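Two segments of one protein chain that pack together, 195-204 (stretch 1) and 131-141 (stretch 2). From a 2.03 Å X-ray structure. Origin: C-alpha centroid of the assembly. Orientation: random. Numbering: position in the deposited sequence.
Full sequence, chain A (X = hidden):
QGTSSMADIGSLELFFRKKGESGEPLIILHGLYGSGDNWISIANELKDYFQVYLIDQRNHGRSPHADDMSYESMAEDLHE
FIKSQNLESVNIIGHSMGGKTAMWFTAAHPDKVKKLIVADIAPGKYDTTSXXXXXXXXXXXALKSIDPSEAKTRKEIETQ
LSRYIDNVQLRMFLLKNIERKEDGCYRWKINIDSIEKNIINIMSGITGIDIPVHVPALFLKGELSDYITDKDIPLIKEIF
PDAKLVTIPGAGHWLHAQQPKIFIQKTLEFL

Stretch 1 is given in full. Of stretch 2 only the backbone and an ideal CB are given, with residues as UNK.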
# COMPACT_ATOMS: atom_id res chain seq x y z
N ILE A 195 1.13 -13.98 3.01
CA ILE A 195 1.06 -12.79 3.86
C ILE A 195 1.47 -13.15 5.30
O ILE A 195 2.36 -12.51 5.87
CB ILE A 195 -0.33 -12.10 3.78
CG1 ILE A 195 -0.60 -11.43 2.43
CG2 ILE A 195 -0.53 -11.14 4.93
CD1 ILE A 195 -2.02 -10.93 2.26
N GLU A 196 0.84 -14.19 5.86
CA GLU A 196 1.11 -14.68 7.21
C GLU A 196 2.58 -15.03 7.39
O GLU A 196 3.19 -14.60 8.35
CB GLU A 196 0.25 -15.89 7.57
CG GLU A 196 0.43 -16.32 9.02
CD GLU A 196 -0.51 -17.40 9.53
OE1 GLU A 196 -0.54 -18.50 8.93
OE2 GLU A 196 -1.22 -17.16 10.54
N LYS A 197 3.15 -15.76 6.43
CA LYS A 197 4.53 -16.20 6.56
C LYS A 197 5.50 -15.11 6.08
O LYS A 197 6.66 -15.43 5.80
CB LYS A 197 4.77 -17.49 5.77
CG LYS A 197 3.92 -18.68 6.21
CD LYS A 197 4.35 -19.99 5.60
CE LYS A 197 3.54 -21.15 6.13
NZ LYS A 197 4.38 -22.36 6.27
N ASN A 198 5.01 -13.86 5.96
CA ASN A 198 5.88 -12.74 5.62
C ASN A 198 5.66 -11.54 6.54
O ASN A 198 6.18 -10.46 6.26
CB ASN A 198 5.73 -12.27 4.17
CG ASN A 198 6.36 -13.17 3.15
OD1 ASN A 198 7.48 -12.93 2.70
ND2 ASN A 198 5.63 -14.22 2.80
N ILE A 199 4.88 -11.72 7.62
CA ILE A 199 4.55 -10.61 8.52
C ILE A 199 5.79 -9.92 9.11
O ILE A 199 5.77 -8.73 9.39
CB ILE A 199 3.53 -11.02 9.61
CG1 ILE A 199 2.85 -9.79 10.23
CG2 ILE A 199 4.15 -11.93 10.66
CD1 ILE A 199 1.85 -9.09 9.32
N ILE A 200 6.88 -10.66 9.33
CA ILE A 200 8.10 -10.05 9.84
C ILE A 200 8.74 -9.18 8.74
O ILE A 200 9.24 -8.09 9.02
CB ILE A 200 9.04 -11.15 10.40
CG1 ILE A 200 8.46 -11.83 11.65
CG2 ILE A 200 10.47 -10.65 10.63
CD1 ILE A 200 7.93 -10.86 12.68
N ASN A 201 8.78 -9.71 7.51
CA ASN A 201 9.28 -9.03 6.32
C ASN A 201 8.52 -7.72 6.11
O ASN A 201 9.13 -6.71 5.73
CB ASN A 201 9.13 -9.91 5.08
CG ASN A 201 10.27 -10.89 4.90
OD1 ASN A 201 11.20 -10.90 5.69
ND2 ASN A 201 10.21 -11.70 3.86
N ILE A 202 7.22 -7.75 6.38
CA ILE A 202 6.31 -6.68 6.03
C ILE A 202 6.45 -5.56 7.06
O ILE A 202 6.33 -4.39 6.71
CB ILE A 202 4.87 -7.23 5.90
CG1 ILE A 202 4.70 -8.06 4.62
CG2 ILE A 202 3.81 -6.14 5.99
CD1 ILE A 202 3.34 -8.75 4.56
N MET A 203 6.78 -5.94 8.32
CA MET A 203 6.84 -4.98 9.43
C MET A 203 8.27 -4.49 9.69
O MET A 203 8.46 -3.65 10.56
CB MET A 203 6.27 -5.51 10.74
CG MET A 203 4.83 -5.94 10.66
SD MET A 203 3.76 -4.51 10.58
CE MET A 203 2.37 -5.19 9.68
N SER A 204 9.24 -4.94 8.88
CA SER A 204 10.65 -4.67 9.07
C SER A 204 11.03 -3.28 8.55
O SER A 204 10.38 -2.74 7.64
CB SER A 204 11.48 -5.72 8.40
OG SER A 204 11.52 -5.48 7.01
N UNK A 131 0.62 -1.11 17.87
CA UNK A 131 -0.69 -1.39 17.28
C UNK A 131 -0.67 -1.77 15.80
O UNK A 131 -1.61 -2.37 15.30
CB UNK A 131 -1.59 -0.16 17.46
N UNK A 132 0.41 -1.41 15.08
CA UNK A 132 0.57 -1.87 13.71
C UNK A 132 0.66 -3.40 13.70
O UNK A 132 -0.14 -4.05 13.02
CB UNK A 132 1.81 -1.24 13.07
N UNK A 133 1.64 -3.95 14.44
CA UNK A 133 1.89 -5.38 14.45
C UNK A 133 0.66 -6.10 15.01
O UNK A 133 0.21 -7.08 14.42
CB UNK A 133 3.14 -5.71 15.27
N UNK A 134 0.06 -5.53 16.06
CA UNK A 134 -1.06 -6.14 16.76
C UNK A 134 -2.26 -6.27 15.83
O UNK A 134 -2.91 -7.31 15.79
CB UNK A 134 -1.43 -5.32 18.00
N UNK A 135 -2.54 -5.20 15.08
CA UNK A 135 -3.73 -5.15 14.25
C UNK A 135 -3.56 -6.13 13.10
O UNK A 135 -4.51 -6.82 12.77
CB UNK A 135 -3.99 -3.73 13.73
N UNK A 136 -2.35 -6.22 12.56
CA UNK A 136 -2.07 -7.17 11.49
C UNK A 136 -2.25 -8.60 12.00
O UNK A 136 -2.87 -9.41 11.31
CB UNK A 136 -0.65 -6.97 10.95
N UNK A 137 -1.75 -8.88 13.21
CA UNK A 137 -1.86 -10.20 13.83
C UNK A 137 -3.32 -10.62 13.93
O UNK A 137 -3.68 -11.74 13.57
CB UNK A 137 -1.21 -10.20 15.22
N UNK A 138 -4.17 -9.71 14.42
CA UNK A 138 -5.61 -9.91 14.45
C UNK A 138 -6.18 -10.24 13.07
O UNK A 138 -6.75 -11.31 12.89
CB UNK A 138 -6.29 -8.66 15.01
N UNK A 139 -5.99 -9.35 12.07
CA UNK A 139 -6.52 -9.51 10.73
C UNK A 139 -6.15 -10.88 10.15
O UNK A 139 -6.99 -11.53 9.53
CB UNK A 139 -6.00 -8.39 9.82
N UNK A 140 -4.89 -11.30 10.30
CA UNK A 140 -4.46 -12.58 9.74
C UNK A 140 -5.30 -13.71 10.33
O UNK A 140 -5.85 -14.53 9.60
CB UNK A 140 -2.97 -12.82 10.01
N UNK A 141 -5.38 -13.73 11.66
CA UNK A 141 -6.12 -14.73 12.41
C UNK A 141 -7.55 -14.81 11.88
O UNK A 141 -8.01 -15.90 11.55
CB UNK A 141 -6.11 -14.40 13.91

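Stretch 2 is a single helix throughout, and it runs roughly antiparallel to the helix of stretch 1 that begins at Ile199, at 147° with the axes 11.3 Å apart at closest approach. At that spacing side chains must fill the gap, and stretch 1 offers mainly Met203, Ile199 and the carboxylate of Glu196.

Position 131 has nothing of stretch 1 near its CB and, as the first residue, makes no amide bond within the stretch. With phi at -64° almost any residue fits, proline included, and proline it is: Pro131, whose carbonyl O accepts a hydrogen bond from a later amide.

At position 132 the CB points toward stretch 1 and lies 4.5 Å from Met203 SD. A medium side chain, apolar or a polar one able to approach sulfur, would suit. The residue is Asn132; in the t rotamer, it brings its ND2 to 3.2 Å from Met203 SD, a close contact of amide and thioether.

Position 133 points sideways, its CB 4.9 Å from Met203 SD. An apolar residue of modest size such as valine, alanine or leucine would lie along the flank of the methionine. Val133 does so, CG2 packing 3.9 Å from Met203 CG.

Positions 134 and 135 are out of reach of stretch 1, which therefore hardly restricts them. They are Lys134, whose NZ bonds elsewhere in the structure, and Thr135, whose OG1 donates to Pro131 O at 3.0 Å, a common way for threonine to satisfy its hydroxyl inside a helix.

Position 136 lies between the contacts at 132-133 and at 140. Its CB points toward stretch 1 and stands 3.7 Å from both Ile199 CD1 and Met203 CE, so a flat ring or an apolar chain that can turn aside from these methyls is favoured. His136 has chi1 at -80°, and Met203 CE sits over one face of its ring, 3.7 Å from the ring centroid and 23° off the normal: a CH-pi contact. Its ND1 donates to Asn132 O at 3.0 Å, tying the ring to its own helix while the face meets the methyl.

At position 137 the CB points sideways with open space around it, which suits a long, flexible chain. The residue is Lys137, whose end comes nearer to stretch 1, though its nearest approach is Lys137 CD to Ile199 CG1, 4.7 Å.

Positions 138 and 139 do not reach stretch 1, so little can be inferred from it. They are Lys138 and Ile139.

Position 140 points toward stretch 1, one turn on from 136. Glu196 OE2 lies 4.7 Å from its CB, so a basic chain might be expected from charge alone, but the methyl end of Ile199 equally invites leucine, isoleucine or methionine. Ile140 takes the apolar option: CD1 meets Ile199 CD1 at 3.7 Å, while CG2 lies 3.4 Å from Glu196 OE2.

Position 141 points away, leaving size and polarity free as far as stretch 1 is concerned. Ala141, a good helix former, ends the stretch as the helix continues.

Stretch 2, residues 131-141: PNVKTHKKIIA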
# COMPACT_ATOMS: atom_id res chain seq x y z
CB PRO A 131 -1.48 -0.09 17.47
CG PRO A 131 -0.72 0.66 18.55
CD PRO A 131 0.73 0.27 18.36
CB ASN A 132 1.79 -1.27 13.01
CG ASN A 132 1.88 -1.61 11.53
OD1 ASN A 132 0.91 -2.05 10.91
ND2 ASN A 132 3.03 -1.37 10.92
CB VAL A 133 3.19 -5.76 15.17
CG1 VAL A 133 3.31 -7.26 15.34
CG2 VAL A 133 4.42 -5.20 14.45
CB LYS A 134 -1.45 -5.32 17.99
CG LYS A 134 -0.61 -5.58 19.23
CD LYS A 134 -0.64 -4.43 20.23
CE LYS A 134 -0.27 -4.87 21.63
NZ LYS A 134 0.26 -6.26 21.67
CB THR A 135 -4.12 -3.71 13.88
OG1 THR A 135 -4.52 -3.16 15.13
CG2 THR A 135 -5.31 -3.60 12.95
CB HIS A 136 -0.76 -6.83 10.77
CG HIS A 136 -0.99 -5.74 9.79
ND1 HIS A 136 -1.13 -4.42 10.16
CD2 HIS A 136 -1.24 -5.77 8.46
CE1 HIS A 136 -1.40 -3.68 9.11
NE2 HIS A 136 -1.49 -4.49 8.06
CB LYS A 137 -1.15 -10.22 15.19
CG LYS A 137 0.37 -10.22 15.15
CD LYS A 137 0.95 -11.29 14.25
CE LYS A 137 2.06 -12.06 14.93
NZ LYS A 137 2.79 -11.20 15.90
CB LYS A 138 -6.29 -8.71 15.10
CG LYS A 138 -5.96 -8.51 16.57
CD LYS A 138 -6.46 -7.19 17.12
CE LYS A 138 -7.95 -6.98 16.89
NZ LYS A 138 -8.26 -5.57 16.56
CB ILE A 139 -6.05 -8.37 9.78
CG1 ILE A 139 -6.62 -7.00 10.17
CG2 ILE A 139 -6.36 -8.71 8.32
CD1 ILE A 139 -5.73 -5.80 9.87
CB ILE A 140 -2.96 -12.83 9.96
CG1 ILE A 140 -2.10 -11.80 9.21
CG2 ILE A 140 -2.60 -14.25 9.56
CD1 ILE A 140 -0.60 -11.92 9.46
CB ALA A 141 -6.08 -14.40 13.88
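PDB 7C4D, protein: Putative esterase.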